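Local atomic coordinates of SusD superfamily protein (Parabacteroides distasonis, PDB entry 3OTN), a protein that probably binds nutrient glycans at the bacterial outer membrane, as a member of the SusD family of carbohydrate-binding proteins. Residues F120-Y125 against D161-P166; D167-E172 against D196-Y201. All coordinates share one frame; numbering follows the deposited sequence.

Interaction 1. Residues F120-Y125 against D161-P166. With EDO (1,2-ethanediol), chain R.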
ATOM      1  N   PHE A 120      -0.537 -14.990  -8.455  1.00 16.52           N
ATOM      2  CA  PHE A 120      -0.094 -13.655  -8.042  1.00 14.91           C
ATOM      3  C   PHE A 120      -1.007 -13.129  -6.937  1.00 17.33           C
ATOM      4  O   PHE A 120      -0.515 -12.644  -5.916  1.00 18.95           O
ATOM      5  CB  PHE A 120      -0.049 -12.662  -9.216  1.00 15.38           C
ATOM      6  CG  PHE A 120       0.023 -11.208  -8.793  1.00 17.46           C
ATOM      7  CD1 PHE A 120       1.261 -10.572  -8.603  1.00 14.61           C
ATOM      8  CD2 PHE A 120      -1.133 -10.480  -8.595  1.00 19.09           C
ATOM      9  CE1 PHE A 120       1.329  -9.230  -8.214  1.00 20.29           C
ATOM     10  CE2 PHE A 120      -1.077  -9.146  -8.173  1.00 13.85           C
ATOM     11  CZ  PHE A 120       0.166  -8.514  -8.009  1.00 18.94           C
HETATM   12  N   MSE A 121      -2.331 -13.259  -7.127  1.00 16.79           N
HETATM   13  CA  MSE A 121      -3.277 -12.656  -6.199  1.00 17.29           C
HETATM   14  C   MSE A 121      -3.241 -13.321  -4.821  1.00 17.71           C
HETATM   15  O   MSE A 121      -3.385 -12.654  -3.789  1.00 19.15           O
HETATM   16  CB  MSE A 121      -4.721 -12.693  -6.758  1.00 14.68           C
HETATM   17  CG  MSE A 121      -5.510 -11.443  -6.413  1.00 15.02           C
HETATM   18 SE   MSE A 121      -4.907  -9.887  -7.340  0.75 14.91          SE
HETATM   19  CE  MSE A 121      -5.714 -10.408  -9.000  1.00 15.70           C
ATOM     20  N   ARG A 122      -3.107 -14.640  -4.819  1.00 18.54           N
ATOM     21  CA  ARG A 122      -3.058 -15.375  -3.587  1.00 16.13           C
ATOM     22  C   ARG A 122      -1.829 -14.933  -2.803  1.00 15.64           C
ATOM     23  O   ARG A 122      -1.918 -14.684  -1.609  1.00 16.73           O
ATOM     24  CB  ARG A 122      -3.078 -16.884  -3.848  1.00 18.03           C
ATOM     25  CG  ARG A 122      -3.004 -17.649  -2.559  1.00 17.72           C
ATOM     26  CD  ARG A 122      -3.334 -19.079  -2.703  1.00 22.22           C
ATOM     27  NE  ARG A 122      -2.340 -19.814  -3.458  1.00 18.28           N
ATOM     28  CZ  ARG A 122      -2.501 -21.062  -3.866  1.00 21.47           C
ATOM     29  NH1 ARG A 122      -3.618 -21.737  -3.579  1.00 24.83           N
ATOM     30  NH2 ARG A 122      -1.539 -21.641  -4.579  1.00 19.39           N
ATOM     31  N   ALA A 123      -0.684 -14.845  -3.480  1.00 16.29           N
ATOM     32  CA  ALA A 123       0.528 -14.341  -2.883  1.00 16.23           C
ATOM     33  C   ALA A 123       0.341 -12.942  -2.318  1.00 16.07           C
ATOM     34  O   ALA A 123       0.846 -12.657  -1.237  1.00 17.20           O
ATOM     35  CB  ALA A 123       1.713 -14.364  -3.872  1.00 16.83           C
ATOM     36  N   LEU A 124      -0.351 -12.083  -3.057  1.00 15.78           N
ATOM     37  CA  LEU A 124      -0.603 -10.703  -2.654  1.00 16.99           C
ATOM     38  C   LEU A 124      -1.427 -10.623  -1.350  1.00 16.25           C
ATOM     39  O   LEU A 124      -1.047  -9.925  -0.393  1.00 14.57           O
ATOM     40  CB  LEU A 124      -1.293  -9.918  -3.793  1.00 19.01           C
ATOM     41  CG  LEU A 124      -1.567  -8.408  -3.563  1.00 19.35           C
ATOM     42  CD1 LEU A 124      -0.266  -7.619  -3.436  1.00 16.44           C
ATOM     43  CD2 LEU A 124      -2.499  -7.842  -4.604  1.00 14.56           C
ATOM     44  N   TYR A 125      -2.527 -11.368  -1.304  1.00 16.75           N
ATOM     45  CA  TYR A 125      -3.402 -11.360  -0.123  1.00 16.08           C
ATOM     46  C   TYR A 125      -2.627 -11.843   1.116  1.00 16.53           C
ATOM     47  O   TYR A 125      -2.715 -11.216   2.181  1.00 18.01           O
ATOM     48  CB  TYR A 125      -4.629 -12.241  -0.326  1.00 16.56           C
ATOM     49  CG  TYR A 125      -5.634 -11.685  -1.334  1.00 17.17           C
ATOM     50  CD1 TYR A 125      -6.145 -10.391  -1.200  1.00 19.07           C
ATOM     51  CD2 TYR A 125      -6.127 -12.465  -2.344  1.00 18.21           C
ATOM     52  CE1 TYR A 125      -7.064  -9.893  -2.079  1.00 16.73           C
ATOM     53  CE2 TYR A 125      -7.049 -11.968  -3.248  1.00 16.37           C
ATOM     54  CZ  TYR A 125      -7.503 -10.680  -3.111  1.00 15.20           C
ATOM     55  OH  TYR A 125      -8.424 -10.187  -3.990  1.00 16.77           O
ATOM     56  N   ASP A 161       7.402 -19.413   2.590  1.00 20.77           N
ATOM     57  CA  ASP A 161       8.117 -20.495   1.892  1.00 19.65           C
ATOM     58  C   ASP A 161       7.196 -21.449   1.120  1.00 20.35           C
ATOM     59  O   ASP A 161       7.621 -22.037   0.131  1.00 21.37           O
ATOM     60  CB  ASP A 161       8.929 -21.352   2.876  1.00 20.03           C
ATOM     61  CG  ASP A 161      10.088 -20.612   3.513  1.00 25.22           C
ATOM     62  OD1 ASP A 161      10.464 -19.527   3.052  1.00 20.65           O
ATOM     63  OD2 ASP A 161      10.619 -21.156   4.489  1.00 21.51           O
ATOM     64  N   GLU A 162       5.981 -21.657   1.617  1.00 19.45           N
ATOM     65  CA  GLU A 162       5.043 -22.607   1.018  1.00 21.76           C
ATOM     66  C   GLU A 162       4.002 -21.990   0.117  1.00 20.10           C
ATOM     67  O   GLU A 162       3.508 -22.661  -0.799  1.00 21.15           O
ATOM     68  CB  GLU A 162       4.357 -23.453   2.118  1.00 21.12           C
ATOM     69  CG  GLU A 162       5.331 -24.336   2.898  1.00 25.46           C
ATOM     70  CD  GLU A 162       4.722 -25.079   4.088  1.00 34.19           C
ATOM     71  OE1 GLU A 162       3.559 -25.538   3.990  1.00 25.43           O
ATOM     72  OE2 GLU A 162       5.430 -25.221   5.119  1.00 29.20           O
ATOM     73  N   ILE A 163       3.642 -20.735   0.351  1.00 19.80           N
ATOM     74  CA  ILE A 163       2.597 -20.102  -0.445  1.00 20.85           C
ATOM     75  C   ILE A 163       3.127 -18.945  -1.270  1.00 17.73           C
ATOM     76  O   ILE A 163       3.154 -19.007  -2.490  1.00 20.16           O
ATOM     77  CB  ILE A 163       1.394 -19.613   0.395  1.00 20.48           C
ATOM     78  CG1 ILE A 163       0.855 -20.766   1.252  1.00 21.69           C
ATOM     79  CG2 ILE A 163       0.268 -19.066  -0.572  1.00 18.88           C
ATOM     80  CD1 ILE A 163      -0.415 -20.391   2.060  1.00 20.49           C
ATOM     81  N   ILE A 164       3.553 -17.884  -0.602  1.00 17.71           N
ATOM     82  CA  ILE A 164       3.862 -16.635  -1.276  1.00 15.72           C
ATOM     83  C   ILE A 164       4.961 -16.813  -2.336  1.00 18.64           C
ATOM     84  O   ILE A 164       4.759 -16.470  -3.493  1.00 18.77           O
ATOM     85  CB  ILE A 164       4.244 -15.541  -0.277  1.00 15.70           C
ATOM     86  CG1 ILE A 164       3.091 -15.246   0.698  1.00 17.59           C
ATOM     87  CG2 ILE A 164       4.671 -14.260  -0.986  1.00 16.37           C
ATOM     88  CD1 ILE A 164       3.477 -14.268   1.832  1.00 17.04           C
ATOM     89  N   ILE A 165       6.115 -17.342  -1.937  1.00 20.26           N
ATOM     90  CA  ILE A 165       7.256 -17.438  -2.857  1.00 21.95           C
ATOM     91  C   ILE A 165       6.994 -18.441  -3.986  1.00 21.40           C
ATOM     92  O   ILE A 165       7.172 -18.079  -5.161  1.00 21.49           O
ATOM     93  CB  ILE A 165       8.578 -17.648  -2.118  1.00 23.03           C
ATOM     94  CG1 ILE A 165       8.904 -16.376  -1.314  1.00 20.79           C
ATOM     95  CG2 ILE A 165       9.703 -18.021  -3.077  1.00 20.64           C
ATOM     96  CD1 ILE A 165      10.013 -16.589  -0.210  1.00 21.61           C
ATOM     97  N   PRO A 166       6.538 -19.661  -3.660  1.00 19.90           N
ATOM     98  CA  PRO A 166       6.271 -20.584  -4.783  1.00 21.73           C
ATOM     99  C   PRO A 166       5.220 -20.080  -5.768  1.00 21.87           C
ATOM    100  O   PRO A 166       5.372 -20.284  -6.968  1.00 22.08           O
ATOM    101  CB  PRO A 166       5.811 -21.877  -4.096  1.00 20.97           C
ATOM    102  CG  PRO A 166       6.371 -21.813  -2.726  1.00 24.27           C
ATOM    103  CD  PRO A 166       6.409 -20.342  -2.348  1.00 20.67           C
TER
HETATM  104  C1  EDO R 631      -5.999 -24.656  -5.035  1.00 38.42           C
HETATM  105  O1  EDO R 631      -7.071 -25.562  -4.815  1.00 47.95           O
HETATM  106  C2  EDO R 631      -4.676 -25.391  -4.880  1.00 51.20           C
HETATM  107  O2  EDO R 631      -3.656 -24.484  -4.446  1.00 49.22           O
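With its CG trans to the backbone N (chi1 179°), the side chain of Arg-122 leaves helix 108-133 extended, its stem crossing Ile-163 at roughly a right angle, and a bend at chi3 (68°) turns NE so that it stays against the same isoleucine methyl. On the opposing helix, 156-172, Ile-163 and Ile-164 each turn CG2 trans to their own N; Ile-163 offers this methyl to Arg-122, whereas Ile-164 uses both CG1 and CG2. The contact joins two helices of the TPR-like helical part expected of a SusD family protein, and most of it is buried.

At its centre the backbones almost touch: Ala-123 CA lies 4.4 Å from Ile-164 CA. So close an approach suits alanine, whose lone methyl fits between the helices. Its CB packs 3.7 Å from Ile-164 O and 4.1 Å from Ile-164 CG2, while Ile-164 CG1 stands 3.9 Å from Ala-123 O, so that each residue meets backbone as well as side chain of the other. The backbone of 161-166 is irregular here, with a pi-type turn at 161-164 and a kink at Pro-166, whose ring nitrogen carries no hydrogen to bond the preceding turn.

Arginine fits the margin of the contact because its long aliphatic stem can lie against isoleucine while its head serves polar partners. Arg-122 CG comes 4.1 Å from Ile-163 CG2, and NE passes the same methyl at 4.0 Å. Beyond it, NE makes a salt bridge with Asp-167 one turn along helix 156-172, and NH1 also bonds Asn-94 OD1 of helix 79-100. A 1,2-ethanediol, probably from the crystallisation liquor, lies at the guanidinium edge; Arg-122 NH1 donates to its O2 in the guanidinium plane, at 2.9 Å and nearly straight (171°).

Interaction 2. Residues D167-E172 against D196-Y201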
ATOM      1  N   ASP A 167       4.175 -19.405  -5.288  1.00 22.28           N
ATOM      2  CA  ASP A 167       3.147 -18.830  -6.193  1.00 22.86           C
ATOM      3  C   ASP A 167       3.800 -17.848  -7.164  1.00 22.41           C
ATOM      4  O   ASP A 167       3.566 -17.893  -8.369  1.00 20.12           O
ATOM      5  CB  ASP A 167       2.035 -18.093  -5.388  1.00 20.68           C
ATOM      6  CG  ASP A 167       0.951 -19.035  -4.820  1.00 32.65           C
ATOM      7  OD1 ASP A 167       0.980 -20.269  -5.048  1.00 26.69           O
ATOM      8  OD2 ASP A 167       0.041 -18.522  -4.114  1.00 27.56           O
ATOM      9  N   LEU A 168       4.637 -16.972  -6.619  1.00 18.68           N
ATOM     10  CA  LEU A 168       5.241 -15.914  -7.419  1.00 19.86           C
ATOM     11  C   LEU A 168       6.303 -16.497  -8.363  1.00 21.18           C
ATOM     12  O   LEU A 168       6.392 -16.072  -9.502  1.00 18.83           O
ATOM     13  CB  LEU A 168       5.811 -14.821  -6.530  1.00 17.49           C
ATOM     14  CG  LEU A 168       4.698 -13.954  -5.909  1.00 18.36           C
ATOM     15  CD1 LEU A 168       5.192 -12.988  -4.854  1.00 13.11           C
ATOM     16  CD2 LEU A 168       3.933 -13.167  -6.986  1.00 18.44           C
ATOM     17  N   LEU A 169       7.038 -17.514  -7.918  1.00 18.72           N
ATOM     18  CA  LEU A 169       8.075 -18.103  -8.773  1.00 20.98           C
ATOM     19  C   LEU A 169       7.426 -18.839  -9.942  1.00 22.15           C
ATOM     20  O   LEU A 169       7.972 -18.862 -11.058  1.00 21.30           O
ATOM     21  CB  LEU A 169       8.986 -19.040  -7.992  1.00 21.92           C
ATOM     22  CG  LEU A 169       9.918 -18.398  -6.947  1.00 22.11           C
ATOM     23  CD1 LEU A 169      10.623 -19.534  -6.169  1.00 21.90           C
ATOM     24  CD2 LEU A 169      10.932 -17.415  -7.567  1.00 24.58           C
ATOM     25  N   GLU A 170       6.274 -19.458  -9.694  1.00 20.63           N
ATOM     26  CA  GLU A 170       5.538 -20.104 -10.792  1.00 22.74           C
ATOM     27  C   GLU A 170       4.951 -19.027 -11.715  1.00 21.61           C
ATOM     28  O   GLU A 170       5.083 -19.131 -12.949  1.00 21.70           O
ATOM     29  CB  GLU A 170       4.462 -21.024 -10.250  1.00 24.65           C
ATOM     30  CG  GLU A 170       5.082 -22.233  -9.451  1.00 34.13           C
ATOM     31  CD  GLU A 170       4.065 -23.036  -8.640  1.00 38.58           C
ATOM     32  OE1 GLU A 170       2.845 -22.770  -8.716  1.00 35.64           O
ATOM     33  OE2 GLU A 170       4.500 -23.946  -7.910  1.00 45.43           O
ATOM     34  N   ALA A 171       4.364 -17.967 -11.143  1.00 18.46           N
ATOM     35  CA  ALA A 171       3.791 -16.891 -11.987  1.00 22.80           C
ATOM     36  C   ALA A 171       4.878 -16.255 -12.887  1.00 24.71           C
ATOM     37  O   ALA A 171       4.661 -15.939 -14.066  1.00 23.78           O
ATOM     38  CB  ALA A 171       3.072 -15.826 -11.109  1.00 19.83           C
ATOM     39  N   GLU A 172       6.065 -16.110 -12.312  1.00 24.82           N
ATOM     40  CA  GLU A 172       7.233 -15.617 -13.020  1.00 27.88           C
ATOM     41  C   GLU A 172       7.654 -16.481 -14.249  1.00 28.37           C
ATOM     42  O   GLU A 172       8.223 -15.978 -15.227  1.00 28.24           O
ATOM     43  CB  GLU A 172       8.382 -15.574 -12.010  1.00 31.73           C
ATOM     44  CG  GLU A 172       9.460 -14.686 -12.332  1.00 34.07           C
ATOM     45  CD  GLU A 172      10.433 -14.534 -11.182  1.00 28.31           C
ATOM     46  OE1 GLU A 172      10.864 -15.565 -10.554  1.00 22.86           O
ATOM     47  OE2 GLU A 172      10.808 -13.369 -10.961  1.00 23.20           O
ATOM     48  N   ASP A 196       9.467  -7.039  -3.433  1.00 18.61           N
ATOM     49  CA  ASP A 196       9.047  -6.599  -2.124  1.00 20.85           C
ATOM     50  C   ASP A 196       9.037  -7.790  -1.139  1.00 20.56           C
ATOM     51  O   ASP A 196       9.479  -7.654   0.030  1.00 21.97           O
ATOM     52  CB  ASP A 196       7.662  -5.948  -2.249  1.00 19.28           C
ATOM     53  CG  ASP A 196       7.294  -5.046  -1.072  1.00 24.90           C
ATOM     54  OD1 ASP A 196       8.060  -4.929  -0.104  1.00 23.70           O
ATOM     55  OD2 ASP A 196       6.178  -4.474  -1.107  1.00 21.87           O
ATOM     56  N   VAL A 197       8.546  -8.940  -1.602  1.00 18.83           N
ATOM     57  CA  VAL A 197       8.558 -10.163  -0.805  1.00 17.35           C
ATOM     58  C   VAL A 197       9.969 -10.529  -0.336  1.00 19.29           C
ATOM     59  O   VAL A 197      10.202 -10.711   0.840  1.00 19.48           O
ATOM     60  CB  VAL A 197       7.882 -11.341  -1.554  1.00 19.78           C
ATOM     61  CG1 VAL A 197       8.188 -12.679  -0.892  1.00 15.48           C
ATOM     62  CG2 VAL A 197       6.349 -11.076  -1.640  1.00 17.39           C
ATOM     63  N   TYR A 198      10.907 -10.600  -1.261  1.00 17.79           N
ATOM     64  CA  TYR A 198      12.275 -10.938  -0.919  1.00 18.86           C
ATOM     65  C   TYR A 198      13.006  -9.879  -0.082  1.00 18.12           C
ATOM     66  O   TYR A 198      13.752 -10.229   0.828  1.00 18.21           O
ATOM     67  CB  TYR A 198      13.046 -11.207  -2.204  1.00 19.55           C
ATOM     68  CG  TYR A 198      12.822 -12.563  -2.830  1.00 16.85           C
ATOM     69  CD1 TYR A 198      12.753 -13.737  -2.047  1.00 22.48           C
ATOM     70  CD2 TYR A 198      12.847 -12.710  -4.204  1.00 21.60           C
ATOM     71  CE1 TYR A 198      12.650 -14.990  -2.629  1.00 19.56           C
ATOM     72  CE2 TYR A 198      12.736 -13.975  -4.794  1.00 18.38           C
ATOM     73  CZ  TYR A 198      12.638 -15.105  -4.020  1.00 20.55           C
ATOM     74  OH  TYR A 198      12.570 -16.362  -4.630  1.00 23.17           O
ATOM     75  N   LEU A 199      12.769  -8.591  -0.375  1.00 21.73           N
ATOM     76  CA  LEU A 199      13.312  -7.510   0.436  1.00 20.89           C
ATOM     77  C   LEU A 199      12.823  -7.617   1.886  1.00 20.81           C
ATOM     78  O   LEU A 199      13.618  -7.472   2.823  1.00 22.26           O
ATOM     79  CB  LEU A 199      12.932  -6.140  -0.144  1.00 20.92           C
ATOM     80  CG  LEU A 199      13.369  -4.883   0.613  1.00 18.53           C
ATOM     81  CD1 LEU A 199      14.879  -4.838   0.793  1.00 18.30           C
ATOM     82  CD2 LEU A 199      12.772  -3.600  -0.119  1.00 17.31           C
ATOM     83  N   THR A 200      11.533  -7.895   2.063  1.00 20.50           N
ATOM     84  CA  THR A 200      10.913  -8.048   3.391  1.00 18.83           C
ATOM     85  C   THR A 200      11.418  -9.293   4.101  1.00 20.39           C
ATOM     86  O   THR A 200      11.725  -9.247   5.295  1.00 22.32           O
ATOM     87  CB  THR A 200       9.359  -8.060   3.292  1.00 17.82           C
ATOM     88  OG1 THR A 200       8.922  -6.896   2.575  1.00 18.93           O
ATOM     89  CG2 THR A 200       8.680  -8.047   4.680  1.00 16.00           C
ATOM     90  N   TYR A 201      11.518 -10.400   3.364  1.00 21.65           N
ATOM     91  CA  TYR A 201      12.064 -11.663   3.891  1.00 20.08           C
ATOM     92  C   TYR A 201      13.456 -11.492   4.461  1.00 20.36           C
ATOM     93  O   TYR A 201      13.792 -12.101   5.473  1.00 24.64           O
ATOM     94  CB  TYR A 201      12.077 -12.712   2.784  1.00 23.70           C
ATOM     95  CG  TYR A 201      12.157 -14.160   3.206  1.00 22.46           C
ATOM     96  CD1 TYR A 201      13.332 -14.694   3.703  1.00 30.94           C
ATOM     97  CD2 TYR A 201      11.075 -15.015   3.044  1.00 23.76           C
ATOM     98  CE1 TYR A 201      13.429 -16.024   4.053  1.00 32.73           C
ATOM     99  CE2 TYR A 201      11.173 -16.370   3.372  1.00 28.78           C
ATOM    100  CZ  TYR A 201      12.351 -16.864   3.880  1.00 25.39           C
ATOM    101  OH  TYR A 201      12.492 -18.182   4.213  1.00 20.68           O
TER
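Leu-168 and Val-197 supply the apolar part of this contact, where one methyl of each touches: Leu-168 CD1 meets Val-197 CG2 at 3.9 Å. With Val-197 CG1 trans to the backbone N (chi1 166°), CG2 lies trans to the carbonyl carbon and is the branch that reaches the leucine. The nearest CA atoms, those of Leu-168 and Val-197, are 9.4 Å apart; Leu-168, Val-197 and Tyr-198 point across. Phe-127 of helix 108-133 also packs on Val-197.

A mixed contact joins Leu-169 to Tyr-198. Tyrosine is long enough to span the helices, and its OH is wedged against the leucine fork, 3.5 Å from Leu-169 CD2 and 4.0 Å from Leu-169 CD1, with the two side chains nearly perpendicular.

Within helix 187-202, Asp-196 O takes two donors from opposite faces of its plane, Thr-200 N at 2.9 Å and Thr-200 OG1 at 2.7 Å. Glu-172 forms salt bridges with Arg-219 of helix 210-225 and with Lys-191, earlier on helix 187-202, tying the two helices beyond the apolar contact. Consecutive in the chain and roughly antiparallel, they are consistent with the TPR-like helical part of the SusD family.

Helix 156-172 is common to both contacts: interaction 1 sets its earlier turns against helix 108-133, and interaction 2 sets its later turns against helix 187-202. Both are largely buried, with centres about 7 Å apart, but their margins differ. Interaction 1 brings backbones together through alanine and borders on an arginine with polar partners; interaction 2 keeps its helices further apart and meets through the ends of leucine, valine and tyrosine side chains, with Leu-169 partly exposed at its edge. They also join directly. Ile-164 CG2 packs on Val-197 CG2 at 3.7 Å, Ala-123 CB on Leu-168 CG at 3.6 Å, and Asp-161 OD1 probably hydrogen-bonds Tyr-201 OH at 2.7 Å.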